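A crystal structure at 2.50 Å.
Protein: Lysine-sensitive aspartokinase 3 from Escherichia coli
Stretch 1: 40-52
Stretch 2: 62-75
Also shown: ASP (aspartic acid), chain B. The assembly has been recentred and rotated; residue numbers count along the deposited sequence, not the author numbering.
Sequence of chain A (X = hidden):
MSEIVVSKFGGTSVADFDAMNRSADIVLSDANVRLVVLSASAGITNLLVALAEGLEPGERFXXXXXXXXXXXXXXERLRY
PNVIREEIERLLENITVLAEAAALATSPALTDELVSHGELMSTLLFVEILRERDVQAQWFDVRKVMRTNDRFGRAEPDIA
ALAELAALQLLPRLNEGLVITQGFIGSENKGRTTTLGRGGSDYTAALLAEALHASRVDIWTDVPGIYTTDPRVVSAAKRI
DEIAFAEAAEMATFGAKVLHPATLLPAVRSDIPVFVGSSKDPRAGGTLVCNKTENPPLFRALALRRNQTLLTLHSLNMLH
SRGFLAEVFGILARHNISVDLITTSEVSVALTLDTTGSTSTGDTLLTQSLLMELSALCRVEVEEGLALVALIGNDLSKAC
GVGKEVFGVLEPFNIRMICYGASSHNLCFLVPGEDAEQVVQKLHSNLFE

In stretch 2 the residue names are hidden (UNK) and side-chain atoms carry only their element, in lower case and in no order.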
# COMPACT_ATOMS: atom_id res chain seq x y z
N ALA A 40 -9.09 36.88 2.31
CA ALA A 40 -10.20 37.80 2.11
C ALA A 40 -11.09 37.64 3.34
O ALA A 40 -11.00 36.65 4.06
CB ALA A 40 -10.95 37.43 0.84
N SER A 41 -11.96 38.61 3.57
CA SER A 41 -12.85 38.55 4.71
C SER A 41 -13.78 37.33 4.66
O SER A 41 -14.16 36.88 3.58
CB SER A 41 -13.67 39.83 4.80
OG SER A 41 -12.80 40.95 4.89
N ALA A 42 -14.13 36.81 5.83
CA ALA A 42 -15.00 35.65 5.94
C ALA A 42 -16.14 35.72 4.94
O ALA A 42 -16.74 36.78 4.78
CB ALA A 42 -15.55 35.56 7.34
N GLY A 43 -16.42 34.61 4.27
CA GLY A 43 -17.50 34.55 3.30
C GLY A 43 -17.22 35.04 1.88
O GLY A 43 -17.84 34.56 0.93
N ILE A 44 -16.31 35.99 1.73
CA ILE A 44 -15.99 36.52 0.41
C ILE A 44 -15.61 35.45 -0.61
O ILE A 44 -16.24 35.34 -1.67
CB ILE A 44 -14.87 37.59 0.48
CG1 ILE A 44 -15.40 38.85 1.15
CG2 ILE A 44 -14.40 37.97 -0.92
CD1 ILE A 44 -16.61 39.46 0.43
N THR A 45 -14.60 34.64 -0.30
CA THR A 45 -14.17 33.62 -1.25
C THR A 45 -15.28 32.68 -1.69
O THR A 45 -15.37 32.36 -2.88
CB THR A 45 -12.96 32.83 -0.69
OG1 THR A 45 -11.84 33.71 -0.56
CG2 THR A 45 -12.57 31.69 -1.65
N ASN A 46 -16.12 32.23 -0.76
CA ASN A 46 -17.22 31.33 -1.14
C ASN A 46 -18.20 32.07 -2.06
O ASN A 46 -18.69 31.52 -3.05
CB ASN A 46 -18.01 30.82 0.08
CG ASN A 46 -17.16 29.99 1.04
OD1 ASN A 46 -16.24 29.27 0.64
ND2 ASN A 46 -17.50 30.07 2.32
N LEU A 47 -18.49 33.33 -1.74
CA LEU A 47 -19.40 34.08 -2.59
C LEU A 47 -18.79 34.16 -3.99
O LEU A 47 -19.43 33.79 -4.99
CB LEU A 47 -19.64 35.48 -2.01
CG LEU A 47 -20.61 35.44 -0.82
CD1 LEU A 47 -20.68 36.80 -0.12
CD2 LEU A 47 -21.98 35.02 -1.32
N LEU A 48 -17.53 34.60 -4.04
CA LEU A 48 -16.79 34.73 -5.29
C LEU A 48 -16.72 33.44 -6.08
O LEU A 48 -16.82 33.45 -7.31
CB LEU A 48 -15.37 35.24 -5.01
CG LEU A 48 -15.34 36.71 -4.61
CD1 LEU A 48 -13.92 37.14 -4.32
CD2 LEU A 48 -15.93 37.57 -5.74
N VAL A 49 -16.57 32.31 -5.38
CA VAL A 49 -16.51 31.03 -6.07
C VAL A 49 -17.88 30.67 -6.64
O VAL A 49 -17.99 30.14 -7.74
CB VAL A 49 -16.02 29.92 -5.11
CG1 VAL A 49 -16.35 28.54 -5.68
CG2 VAL A 49 -14.51 30.06 -4.90
N ALA A 50 -18.94 30.98 -5.90
CA ALA A 50 -20.28 30.67 -6.39
C ALA A 50 -20.56 31.48 -7.65
O ALA A 50 -21.29 31.02 -8.54
CB ALA A 50 -21.31 30.99 -5.33
N LEU A 51 -19.99 32.68 -7.73
CA LEU A 51 -20.19 33.54 -8.90
C LEU A 51 -19.38 33.07 -10.11
O LEU A 51 -19.81 33.24 -11.26
CB LEU A 51 -19.82 34.97 -8.56
CG LEU A 51 -20.81 35.71 -7.67
CD1 LEU A 51 -20.18 37.02 -7.20
CD2 LEU A 51 -22.11 35.96 -8.43
N ALA A 52 -18.22 32.48 -9.86
CA ALA A 52 -17.39 31.98 -10.95
C ALA A 52 -17.97 30.68 -11.50
O ALA A 52 -17.43 30.09 -12.42
CB ALA A 52 -15.95 31.78 -10.48
N UNK A 62 -27.74 38.81 -5.89
CA UNK A 62 -27.74 38.64 -4.45
C UNK A 62 -26.29 38.49 -4.00
O UNK A 62 -25.86 39.15 -3.05
c UNK A 62 -30.59 35.99 -4.39
o UNK A 62 -30.00 35.16 -3.66
o UNK A 62 -31.72 35.78 -4.90
c UNK A 62 -28.53 37.39 -4.06
c UNK A 62 -29.91 37.32 -4.67
N UNK A 63 -25.53 37.64 -4.69
CA UNK A 63 -24.14 37.42 -4.33
C UNK A 63 -23.31 38.69 -4.40
O UNK A 63 -22.53 38.98 -3.49
c UNK A 63 -24.72 32.84 -4.38
c UNK A 63 -24.22 34.24 -4.04
c UNK A 63 -24.26 35.07 -5.31
c UNK A 63 -23.51 36.36 -5.23
n UNK A 63 -24.85 31.94 -3.23
N UNK A 64 -23.48 39.45 -5.48
CA UNK A 64 -22.72 40.68 -5.63
C UNK A 64 -23.05 41.65 -4.52
O UNK A 64 -22.21 42.45 -4.10
c UNK A 64 -22.99 41.31 -7.00
c UNK A 64 -23.16 40.97 -9.47
c UNK A 64 -21.10 40.25 -8.26
c UNK A 64 -22.61 40.40 -8.18
N UNK A 65 -24.28 41.60 -4.02
CA UNK A 65 -24.65 42.51 -2.96
C UNK A 65 -24.11 42.04 -1.62
O UNK A 65 -23.67 42.85 -0.80
c UNK A 65 -26.17 42.66 -2.88
o UNK A 65 -27.65 43.96 -4.19
o UNK A 65 -26.01 45.02 -3.18
c UNK A 65 -26.64 43.97 -3.46
N UNK A 66 -24.14 40.74 -1.40
CA UNK A 66 -23.60 40.22 -0.16
C UNK A 66 -22.11 40.59 -0.17
O UNK A 66 -21.52 40.90 0.87
c UNK A 66 -23.81 38.69 -0.09
N UNK A 67 -21.50 40.58 -1.34
CA UNK A 67 -20.09 40.94 -1.45
C UNK A 67 -19.89 42.44 -1.18
O UNK A 67 -19.00 42.82 -0.41
c UNK A 67 -18.17 41.26 -3.06
c UNK A 67 -19.39 39.05 -2.93
c UNK A 67 -19.52 40.57 -2.84
c UNK A 67 -18.83 38.57 -4.23
N UNK A 68 -20.72 43.28 -1.79
CA UNK A 68 -20.59 44.72 -1.55
C UNK A 68 -20.89 45.09 -0.10
O UNK A 68 -20.21 45.95 0.48
c UNK A 68 -21.61 47.93 -5.08
n UNK A 68 -20.95 48.64 -5.99
n UNK A 68 -21.96 46.68 -5.34
n UNK A 68 -21.92 48.48 -3.91
c UNK A 68 -22.64 47.79 -2.84
c UNK A 68 -21.71 46.96 -1.98
c UNK A 68 -21.51 45.53 -2.47
N UNK A 69 -21.90 44.47 0.51
CA UNK A 69 -22.21 44.80 1.89
C UNK A 69 -20.96 44.64 2.76
O UNK A 69 -20.44 45.61 3.30
n UNK A 69 -24.79 45.46 1.18
c UNK A 69 -24.71 44.30 1.84
o UNK A 69 -25.68 43.56 2.01
c UNK A 69 -23.34 43.92 2.42
N UNK A 70 -20.47 43.40 2.87
CA UNK A 70 -19.29 43.09 3.67
C UNK A 70 -18.16 44.12 3.56
O UNK A 70 -17.52 44.47 4.55
c UNK A 70 -17.34 41.48 3.86
c UNK A 70 -19.68 40.61 3.87
c UNK A 70 -19.37 39.21 3.39
c UNK A 70 -18.74 41.67 3.31
N UNK A 71 -17.93 44.61 2.34
CA UNK A 71 -16.88 45.59 2.09
C UNK A 71 -17.24 46.96 2.62
O UNK A 71 -16.37 47.70 3.09
c UNK A 71 -15.11 43.69 0.74
c UNK A 71 -16.59 45.70 0.59
o UNK A 71 -14.12 44.30 1.12
c UNK A 71 -16.19 44.40 -0.04
n UNK A 71 -15.30 42.40 0.98
N UNK A 72 -18.51 47.33 2.53
CA UNK A 72 -18.90 48.64 3.01
C UNK A 72 -19.06 48.68 4.53
O UNK A 72 -18.92 49.73 5.14
c UNK A 72 -18.94 49.63 -1.28
c UNK A 72 -20.17 49.12 2.29
c UNK A 72 -19.92 51.69 -0.51
c UNK A 72 -19.28 50.96 -1.51
c UNK A 72 -19.25 49.04 -0.05
c UNK A 72 -20.23 51.08 0.71
c UNK A 72 -19.89 49.75 0.95
N UNK A 73 -19.31 47.53 5.14
CA UNK A 73 -19.44 47.49 6.59
C UNK A 73 -18.15 48.06 7.17
O UNK A 73 -18.16 48.77 8.18
c UNK A 73 -19.62 46.06 7.06
N UNK A 74 -17.04 47.74 6.50
CA UNK A 74 -15.71 48.19 6.90
C UNK A 74 -15.43 49.61 6.42
O UNK A 74 -14.92 50.44 7.17
c UNK A 74 -14.65 47.30 6.28
c UNK A 74 -13.27 47.89 6.54
c UNK A 74 -14.78 45.88 6.82
c UNK A 74 -14.09 44.86 5.96
N UNK A 75 -15.75 49.85 5.16
CA UNK A 75 -15.55 51.13 4.49
C UNK A 75 -16.20 52.30 5.24
O UNK A 75 -15.55 53.30 5.53
c UNK A 75 -14.24 52.00 1.78
c UNK A 75 -16.55 51.91 0.80
c UNK A 75 -15.74 52.10 2.07
c UNK A 75 -16.13 51.03 3.08
N ASP B . -9.19 33.07 0.73
CA ASP B . -8.93 31.67 0.37
C ASP B . -10.12 30.85 0.92
O ASP B . -11.11 31.46 1.37
CB ASP B . -7.55 31.24 0.95
CG ASP B . -7.43 31.14 2.49
OD1 ASP B . -8.45 31.40 3.19
OD2 ASP B . -6.30 30.79 3.00
OXT ASP B . -10.02 29.57 0.92

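Position 62 opens the stretch with three side-chain carbons, the third carrying two oxygens. This is Glu-62, exposed and clear of stretch 1, a fitting place for a carboxylate. Position 63 has four carbons in a row ending in nitrogen, and its carbons pack against Leu-47, Ala-50 and Leu-51: this is Lys-63. CB lies 3.5 Å from Leu-51 CD2, CD 3.6 Å from Leu-47 CD2, and CE 4.0 Å from Ala-50 CB. The long chain supplies apolar surface while its nitrogen lies beyond these carbons.

At position 64 four carbons fork at the second, and one tip touches Leu-51, so the residue is Leu-64. Its CA-to-CB bond points away, yet the end of the side chain returns to place CD2 3.5 Å from Leu-51 CD1. Position 65 bears two carbons, the second with two oxygens: Asp-65, partly exposed and out of reach of stretch 1. Position 66 has a single carbon, set against Leu-47, and is Ala-66; its CB points toward the other helix and meets Leu-47 CD1 at 3.7 Å, a close fit for a small side chain.

Position 67 shows four carbons forked at the first, one arm two carbons long, and sits among Ile-44, Leu-47, Leu-48 and Leu-51. It is Ile-67, a knob in a hole. CD1 reaches Leu-48 CD2 at 3.4 Å and Leu-51 CD1 at 3.6 Å, CG1 lies 3.7 Å from Leu-47 CB, and CG2 is 4.2 Å from Ile-44 CD1. The beta-branched shape thus touches several walls of the hole.

Position 68 carries three carbons, a nitrogen, then a carbon with two more nitrogens: Arg-68, whose CA-to-CB bond points away from stretch 1 and whose NH2 is hydrogen-bonded elsewhere in the structure. Position 69, two carbons with one oxygen and one nitrogen on the second, is Asn-69, out of reach; its amide suits an exposed site.

Position 70 repeats the carbon pattern of position 67, touching Ser-41, Ala-42, Ile-44 and Leu-47, and is Ile-70. Its CD1 lies 4.1 Å from Ile-44 CD1 and 3.8 Å from Ala-42 O, while CG2 is 4.1 Å from Ser-41 CB, so it covers the turn leading into the first helix. Position 71 has three carbons, the third bearing one oxygen and one nitrogen, its end against Ile-44. This is Gln-71, whose flexible chain brings NE2 to 3.3 Å from Ile-44 CD1, a contact with carbon.

Position 72, one carbon then a six-carbon ring, is Phe-72, partly exposed; position 73, one carbon, is Ala-73, a small methyl at an exposed site. Both are out of reach. Position 74, again four carbons forked at the first with one longer arm, touches Ser-41 and is Ile-74, a hydrocarbon suited to burial, whose CD1 lies 4.3 Å from Ser-41 OG. Position 75, four carbons forked at the second, is Leu-75, out of reach, its hydrocarbon suiting a buried site.

The helices run nearly antiparallel, at 155°, with axes 9.6 Å apart at closest approach. Leu-47 faces Lys-63, Ile-44 faces Ile-67, and the turn at Ser-41 faces Ile-70. No hydrogen bond crosses between the stretches; the contact, burying 569 Å², rests on apolar packing, with Ile-67 seated among four residues and the carbons of Lys-63 and Ile-70 extending it along the helix.

Stretch 2, residues 62-75: EKLDAIRNIQFAIL
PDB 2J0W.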